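Local coordinates for F5/8 type C domain protein (Bacteroides ovatus, PDB 4ZRX) that is a putative alpha-L-fucosidase, probably hydrolysing alpha-L-fucosyl linkages in glycans, and carries an F5/8 type C domain of the kind that often binds sugars, at residues Ser312-Tyr315 against Phe316-Gly320. Sequence-based numbering, arbitrary orientation.
Sequences SDIY and FQSVG
Y315 O takes two backbone donors from the chain that follows it, a worked example of how the carbonyls at the end of a helix are satisfied once its regular ladder stops. G320 N lies 3.1 Å from Y315 O, in the carbonyl plane and almost straight at 171°, while S318 N comes in from above that plane. Just upstream, F316 N is bonded to S312 O nearly straight, whereas the bond from Q317 N to D313 O is already bent (139°). For I314 O a side chain takes over as the main donor: S318 OG, set between its own backbone N and carbonyl carbon (chi1 53°), gives a bond of 2.7 Å. The D313 carboxylate is paired with K309 and R430. V319 CB sits over one face of the Y315 ring, 4.0 Å from its centroid, and the edge of that ring meets the face of F316, centroids 5.8 Å apart. A leucine in place of Y315 has no ring, and would probably leave F316 without its edge-to-face partner and V319 CB without the ring face it rests on. Residues 315-318 form a type I turn at the C-terminus of helix 308-316, leading to strand 324-328 of the TIM-barrel-clan fucosidase domain.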
# COMPACT_ATOMS: atom_id res chain seq x y z
N SER A 312 -2.81 7.39 5.15
CA SER A 312 -1.88 7.64 6.24
C SER A 312 -1.42 6.36 6.90
O SER A 312 -0.19 6.14 7.13
CB SER A 312 -2.56 8.56 7.29
OG SER A 312 -1.73 8.68 8.43
N ASP A 313 -2.35 5.46 7.15
CA ASP A 313 -2.00 4.17 7.75
C ASP A 313 -1.09 3.39 6.83
O ASP A 313 -0.11 2.77 7.29
CB ASP A 313 -3.20 3.33 8.15
CG ASP A 313 -3.99 3.95 9.34
OD1 ASP A 313 -3.46 4.73 10.18
OD2 ASP A 313 -5.19 3.62 9.39
N ILE A 314 -1.41 3.40 5.54
CA ILE A 314 -0.47 2.78 4.58
C ILE A 314 0.91 3.38 4.67
O ILE A 314 1.89 2.64 4.68
CB ILE A 314 -1.05 2.83 3.12
CG1 ILE A 314 -2.21 1.83 3.00
CG2 ILE A 314 0.00 2.50 2.08
CD1 ILE A 314 -3.09 2.04 1.81
N TYR A 315 1.04 4.69 4.67
CA TYR A 315 2.32 5.37 4.78
C TYR A 315 3.10 4.89 6.00
O TYR A 315 4.27 4.48 5.91
CB TYR A 315 2.07 6.89 4.76
CG TYR A 315 3.32 7.69 4.79
CD1 TYR A 315 4.08 7.93 3.63
CD2 TYR A 315 3.80 8.16 5.99
CE1 TYR A 315 5.26 8.65 3.66
CE2 TYR A 315 4.97 8.94 6.02
CZ TYR A 315 5.70 9.14 4.86
OH TYR A 315 6.87 9.89 4.88
N PHE A 316 2.45 4.88 7.13
CA PHE A 316 3.10 4.41 8.36
C PHE A 316 3.47 2.95 8.35
O PHE A 316 4.41 2.58 9.02
CB PHE A 316 2.29 4.82 9.60
CG PHE A 316 2.34 6.31 9.87
CD1 PHE A 316 3.52 6.89 10.31
CD2 PHE A 316 1.23 7.10 9.72
CE1 PHE A 316 3.61 8.23 10.53
CE2 PHE A 316 1.30 8.44 9.94
CZ PHE A 316 2.47 9.01 10.36
N GLN A 317 2.76 2.13 7.58
CA GLN A 317 3.05 0.74 7.46
C GLN A 317 3.89 0.37 6.22
O GLN A 317 4.00 -0.80 5.87
CB GLN A 317 1.75 -0.06 7.43
CG GLN A 317 0.91 0.03 8.75
CD GLN A 317 -0.50 -0.54 8.45
OE1 GLN A 317 -1.30 0.07 7.75
NE2 GLN A 317 -0.69 -1.71 8.79
N SER A 318 4.42 1.39 5.57
CA SER A 318 5.30 1.22 4.44
C SER A 318 6.57 2.00 4.67
O SER A 318 7.57 1.42 5.09
CB SER A 318 4.62 1.57 3.12
OG SER A 318 4.03 2.85 3.12
N VAL A 319 6.57 3.30 4.39
CA VAL A 319 7.70 4.15 4.66
C VAL A 319 8.09 4.02 6.15
O VAL A 319 9.27 3.97 6.48
CB VAL A 319 7.37 5.59 4.32
CG1 VAL A 319 8.51 6.52 4.68
CG2 VAL A 319 7.11 5.64 2.82
N GLY A 320 7.10 3.94 7.02
CA GLY A 320 7.38 3.72 8.43
C GLY A 320 7.78 2.33 8.86
O GLY A 320 8.08 2.13 10.05